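Local coordinates for putative DNA binding protein (Bacteroides thetaiotaomicron VPI-5482, PDB 3HTN) that is of unsettled function but binds metal ions and probably DNA, at residues M8-V20 / K30-L42. Sequence-based numbering, arbitrary orientation.
With SO4 (sulfate ion), chain F.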
loop_
_atom_site.group_PDB
_atom_site.type_symbol
_atom_site.label_atom_id
_atom_site.label_comp_id
_atom_site.label_asym_id
_atom_site.label_seq_id
_atom_site.Cartn_x
_atom_site.Cartn_y
_atom_site.Cartn_z
HETATM N N MSE A 8 -23.238 -3.643 8.344
HETATM C CA MSE A 8 -22.060 -4.232 7.706
HETATM C C MSE A 8 -20.712 -3.791 8.278
HETATM O O MSE A 8 -19.692 -4.384 7.945
HETATM C CB MSE A 8 -22.116 -3.947 6.205
HETATM C CG MSE A 8 -23.141 -4.802 5.489
HETATM SE SE MSE A 8 -23.072 -4.531 3.594
HETATM C CE MSE A 8 -23.924 -2.770 3.539
ATOM N N TYR A 9 -20.693 -2.783 9.147
ATOM C CA TYR A 9 -19.432 -2.265 9.658
ATOM C C TYR A 9 -19.647 -1.393 10.875
ATOM O O TYR A 9 -20.777 -0.960 11.160
ATOM C CB TYR A 9 -18.742 -1.406 8.569
ATOM C CG TYR A 9 -19.656 -0.376 7.971
ATOM C CD1 TYR A 9 -19.974 0.805 8.656
ATOM C CD2 TYR A 9 -20.268 -0.602 6.738
ATOM C CE1 TYR A 9 -20.875 1.714 8.125
ATOM C CE2 TYR A 9 -21.161 0.310 6.198
ATOM C CZ TYR A 9 -21.446 1.466 6.887
ATOM O OH TYR A 9 -22.340 2.359 6.337
ATOM N N SER A 10 -18.557 -1.159 11.603
ATOM C CA SER A 10 -18.491 -0.165 12.671
ATOM C C SER A 10 -17.306 0.723 12.308
ATOM O O SER A 10 -16.367 0.275 11.634
ATOM C CB SER A 10 -18.319 -0.809 14.046
ATOM O OG SER A 10 -17.119 -1.551 14.138
ATOM N N TYR A 11 -17.329 1.971 12.758
ATOM C CA TYR A 11 -16.307 2.930 12.380
ATOM C C TYR A 11 -16.005 3.956 13.463
ATOM O O TYR A 11 -16.774 4.115 14.405
ATOM C CB TYR A 11 -16.710 3.648 11.091
ATOM C CG TYR A 11 -17.901 4.526 11.282
ATOM C CD1 TYR A 11 -19.181 4.014 11.139
ATOM C CD2 TYR A 11 -17.754 5.868 11.603
ATOM C CE1 TYR A 11 -20.286 4.802 11.329
ATOM C CE2 TYR A 11 -18.862 6.673 11.800
ATOM C CZ TYR A 11 -20.125 6.125 11.659
ATOM O OH TYR A 11 -21.234 6.906 11.833
ATOM N N LYS A 12 -14.872 4.637 13.296
ATOM C CA LYS A 12 -14.485 5.756 14.134
ATOM C C LYS A 12 -13.985 6.889 13.255
ATOM O O LYS A 12 -13.083 6.703 12.465
ATOM C CB LYS A 12 -13.392 5.348 15.124
ATOM C CG LYS A 12 -12.954 6.445 16.072
ATOM C CD LYS A 12 -11.892 5.904 17.013
ATOM C CE LYS A 12 -11.429 6.974 17.975
ATOM N NZ LYS A 12 -12.551 7.480 18.821
ATOM N N LYS A 13 -14.565 8.069 13.416
ATOM C CA LYS A 13 -14.127 9.231 12.664
ATOM C C LYS A 13 -12.967 9.905 13.362
ATOM O O LYS A 13 -13.062 10.229 14.552
ATOM C CB LYS A 13 -15.264 10.238 12.518
ATOM C CG LYS A 13 -14.955 11.385 11.575
ATOM C CD LYS A 13 -16.197 12.252 11.380
ATOM C CE LYS A 13 -15.921 13.422 10.444
ATOM N NZ LYS A 13 -14.914 14.365 11.027
ATOM N N ILE A 14 -11.895 10.159 12.617
ATOM C CA ILE A 14 -10.711 10.852 13.149
ATOM C C ILE A 14 -10.298 11.897 12.124
ATOM O O ILE A 14 -9.611 11.585 11.162
ATOM C CB ILE A 14 -9.521 9.940 13.435
ATOM C CG1 ILE A 14 -9.907 8.794 14.379
ATOM C CG2 ILE A 14 -8.405 10.796 14.089
ATOM C CD1 ILE A 14 -8.791 7.821 14.651
ATOM N N GLY A 15 -10.744 13.127 12.335
ATOM C CA GLY A 15 -10.464 14.201 11.411
ATOM C C GLY A 15 -11.055 13.910 10.044
ATOM O O GLY A 15 -12.241 13.606 9.944
ATOM N N ASN A 16 -10.196 13.925 9.024
ATOM C CA ASN A 16 -10.595 13.696 7.636
ATOM C C ASN A 16 -10.624 12.210 7.253
ATOM O O ASN A 16 -10.860 11.889 6.090
ATOM C CB ASN A 16 -9.663 14.476 6.677
ATOM C CG ASN A 16 -8.186 14.002 6.734
ATOM O OD1 ASN A 16 -7.753 13.370 7.697
ATOM N ND2 ASN A 16 -7.419 14.329 5.696
ATOM N N LYS A 17 -10.395 11.325 8.227
ATOM C CA LYS A 17 -10.371 9.898 7.998
ATOM C C LYS A 17 -11.389 9.170 8.850
ATOM O O LYS A 17 -11.892 9.694 9.850
ATOM C CB LYS A 17 -8.977 9.361 8.322
ATOM C CG LYS A 17 -7.931 9.887 7.367
ATOM C CD LYS A 17 -6.568 9.303 7.625
ATOM C CE LYS A 17 -5.507 10.100 6.890
ATOM N NZ LYS A 17 -5.223 11.357 7.645
ATOM N N TYR A 18 -11.675 7.947 8.432
ATOM C CA TYR A 18 -12.496 7.033 9.179
ATOM C C TYR A 18 -11.766 5.711 9.264
ATOM O O TYR A 18 -11.227 5.241 8.283
ATOM C CB TYR A 18 -13.830 6.785 8.502
ATOM C CG TYR A 18 -14.705 7.988 8.316
ATOM C CD1 TYR A 18 -15.636 8.329 9.272
ATOM C CD2 TYR A 18 -14.648 8.754 7.147
ATOM C CE1 TYR A 18 -16.470 9.425 9.089
ATOM C CE2 TYR A 18 -15.474 9.833 6.961
ATOM C CZ TYR A 18 -16.380 10.162 7.930
ATOM O OH TYR A 18 -17.198 11.258 7.749
ATOM N N ILE A 19 -11.754 5.126 10.448
ATOM C CA ILE A 19 -11.250 3.785 10.631
ATOM C C ILE A 19 -12.486 2.914 10.546
ATOM O O ILE A 19 -13.391 3.055 11.375
ATOM C CB ILE A 19 -10.540 3.594 11.994
ATOM C CG1 ILE A 19 -9.446 4.652 12.179
ATOM C CG2 ILE A 19 -9.990 2.209 12.121
ATOM C CD1 ILE A 19 -8.576 4.921 10.987
ATOM N N VAL A 20 -12.515 2.022 9.559
ATOM C CA VAL A 20 -13.676 1.179 9.318
ATOM C C VAL A 20 -13.333 -0.266 9.609
ATOM O O VAL A 20 -12.362 -0.790 9.069
ATOM C CB VAL A 20 -14.173 1.329 7.888
ATOM C CG1 VAL A 20 -15.413 0.477 7.640
ATOM C CG2 VAL A 20 -14.433 2.805 7.605
ATOM N N LYS A 30 -18.991 -4.339 -1.163
ATOM C CA LYS A 30 -20.342 -3.885 -0.874
ATOM C C LYS A 30 -20.350 -3.011 0.388
ATOM O O LYS A 30 -20.971 -1.955 0.418
ATOM C CB LYS A 30 -21.259 -5.092 -0.666
ATOM C CG LYS A 30 -22.756 -4.786 -0.452
ATOM C CD LYS A 30 -23.527 -6.047 -0.112
ATOM C CE LYS A 30 -24.959 -5.726 0.335
ATOM N NZ LYS A 30 -25.710 -6.961 0.757
ATOM N N ALA A 31 -19.669 -3.472 1.429
ATOM C CA ALA A 31 -19.619 -2.738 2.682
ATOM C C ALA A 31 -18.933 -1.389 2.527
ATOM O O ALA A 31 -19.409 -0.372 3.030
ATOM C CB ALA A 31 -18.946 -3.566 3.781
ATOM N N LEU A 32 -17.803 -1.370 1.844
ATOM C CA LEU A 32 -17.099 -0.092 1.637
ATOM C C LEU A 32 -17.919 0.871 0.813
ATOM O O LEU A 32 -17.927 2.080 1.098
ATOM C CB LEU A 32 -15.721 -0.310 1.024
ATOM C CG LEU A 32 -14.702 -0.988 1.936
ATOM C CD1 LEU A 32 -13.505 -1.501 1.139
ATOM C CD2 LEU A 32 -14.197 -0.071 3.075
ATOM N N ASN A 33 -18.600 0.368 -0.214
ATOM C CA ASN A 33 -19.495 1.210 -1.012
ATOM C C ASN A 33 -20.549 1.832 -0.116
ATOM O O ASN A 33 -20.736 3.052 -0.113
ATOM C CB ASN A 33 -20.175 0.411 -2.141
ATOM C CG ASN A 33 -19.315 0.299 -3.383
ATOM O OD1 ASN A 33 -19.178 1.256 -4.143
ATOM N ND2 ASN A 33 -18.758 -0.874 -3.611
ATOM N N ALA A 34 -21.184 0.987 0.690
ATOM C CA ALA A 34 -22.253 1.418 1.594
ATOM C C ALA A 34 -21.761 2.466 2.603
ATOM O O ALA A 34 -22.472 3.444 2.892
ATOM C CB ALA A 34 -22.829 0.213 2.318
ATOM N N PHE A 35 -20.543 2.273 3.109
ATOM C CA PHE A 35 -19.946 3.229 4.010
ATOM C C PHE A 35 -19.776 4.605 3.373
ATOM O O PHE A 35 -20.155 5.607 3.939
ATOM C CB PHE A 35 -18.582 2.737 4.482
ATOM C CG PHE A 35 -17.952 3.685 5.415
ATOM C CD1 PHE A 35 -18.382 3.734 6.708
ATOM C CD2 PHE A 35 -16.996 4.594 4.982
ATOM C CE1 PHE A 35 -17.864 4.655 7.583
ATOM C CE2 PHE A 35 -16.498 5.521 5.839
ATOM C CZ PHE A 35 -16.914 5.539 7.147
ATOM N N CYS A 36 -19.172 4.629 2.195
ATOM C CA CYS A 36 -18.938 5.869 1.482
ATOM C C CYS A 36 -20.250 6.557 1.141
ATOM O O CYS A 36 -20.352 7.783 1.211
ATOM C CB CYS A 36 -18.134 5.627 0.205
ATOM S SG CYS A 36 -16.452 5.068 0.498
ATOM N N LYS A 37 -21.241 5.765 0.756
ATOM C CA LYS A 37 -22.558 6.312 0.467
ATOM C C LYS A 37 -23.154 6.931 1.735
ATOM O O LYS A 37 -23.632 8.071 1.715
ATOM C CB LYS A 37 -23.476 5.228 -0.092
ATOM C CG LYS A 37 -24.878 5.735 -0.425
ATOM C CD LYS A 37 -25.720 4.706 -1.152
ATOM C CE LYS A 37 -27.168 5.204 -1.286
ATOM N NZ LYS A 37 -28.003 4.249 -2.067
ATOM N N GLU A 38 -23.121 6.190 2.843
ATOM C CA GLU A 38 -23.657 6.682 4.116
ATOM C C GLU A 38 -23.017 8.011 4.525
ATOM O O GLU A 38 -23.710 8.920 5.010
ATOM C CB GLU A 38 -23.431 5.665 5.248
ATOM C CG GLU A 38 -23.948 6.163 6.607
ATOM C CD GLU A 38 -23.612 5.280 7.827
ATOM O OE1 GLU A 38 -23.015 4.191 7.687
ATOM O OE2 GLU A 38 -23.985 5.706 8.955
ATOM N N LYS A 39 -21.707 8.117 4.344
ATOM C CA LYS A 39 -20.957 9.298 4.762
ATOM C C LYS A 39 -20.851 10.368 3.683
ATOM O O LYS A 39 -20.273 11.424 3.933
ATOM C CB LYS A 39 -19.574 8.902 5.288
ATOM C CG LYS A 39 -19.621 7.996 6.520
ATOM C CD LYS A 39 -20.315 8.705 7.688
ATOM C CE LYS A 39 -20.328 7.923 8.949
ATOM N NZ LYS A 39 -21.053 8.700 10.015
ATOM N N GLY A 40 -21.471 10.142 2.530
ATOM C CA GLY A 40 -21.480 11.122 1.449
ATOM C C GLY A 40 -20.098 11.450 0.927
ATOM O O GLY A 40 -19.836 12.592 0.558
ATOM N N ILE A 41 -19.214 10.450 0.876
ATOM C CA ILE A 41 -17.833 10.694 0.481
ATOM C C ILE A 41 -17.786 10.795 -1.039
ATOM O O ILE A 41 -18.164 9.872 -1.743
ATOM C CB ILE A 41 -16.897 9.610 0.973
ATOM C CG1 ILE A 41 -16.910 9.578 2.501
ATOM C CG2 ILE A 41 -15.505 9.894 0.476
ATOM C CD1 ILE A 41 -16.077 8.483 3.123
ATOM N N LEU A 42 -17.339 11.944 -1.521
ATOM C CA LEU A 42 -17.315 12.226 -2.953
ATOM C C LEU A 42 -16.053 11.709 -3.625
ATOM O O LEU A 42 -16.087 11.304 -4.788
ATOM C CB LEU A 42 -17.433 13.739 -3.156
ATOM C CG LEU A 42 -18.654 14.423 -2.538
ATOM C CD1 LEU A 42 -18.556 15.915 -2.746
ATOM C CD2 LEU A 42 -19.909 13.843 -3.164
HETATM S S SO4 F . -3.352 13.915 6.073
HETATM O O1 SO4 F . -4.773 13.711 5.802
HETATM O O2 SO4 F . -3.128 13.924 7.514
HETATM O O3 SO4 F . -2.921 15.190 5.509
HETATM O O4 SO4 F . -2.585 12.820 5.463
HETATM O O HOH W 1 -23.757 5.288 11.496
HETATM O O HOH W 2 -17.641 12.209 5.319
#
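Three tyrosine faces receive the rim of one phenylalanine: Phe35 turns its edge to Tyr9, Tyr11 and Tyr18, with interplanar angles of 83°, 67° and 77°, so each pair is T-shaped. Val20 CG2 sits over the centre of one Phe35 face, 3.8 Å from the centroid, a CH-pi contact, and Lys39 CG lies over the opposite face nearer the rim. Phe35 reaches this position with CG anti to its backbone N, and its CZ comes within 3.5 Å of Tyr18 CG. The cluster packs helix 28-39 against the N-terminal hairpin of this PCC domain, whose strands 9-14 and 17-22 join through a type II' turn, with 9-14 the outermost strand of the antiparallel sheet within this chain. Polar groups border the aromatic core. Tyr9 OH donates to Glu38 OE1, at an unusually short 2.4 Å that may be doubtful in detail; this oxygen lies at the edge of the Tyr9 ring, in its plane. Lys39 NZ donates to Tyr11 OH (2.6 Å). A water links Tyr11 OH with Glu38 OE2. With a leucine in place of Tyr11, Lys39 NZ would probably lose its hydroxyl acceptor and the Phe35 edge one aromatic face. Selenomethionine Met8 packs CB against Ala31 CB, 4.0 Å away.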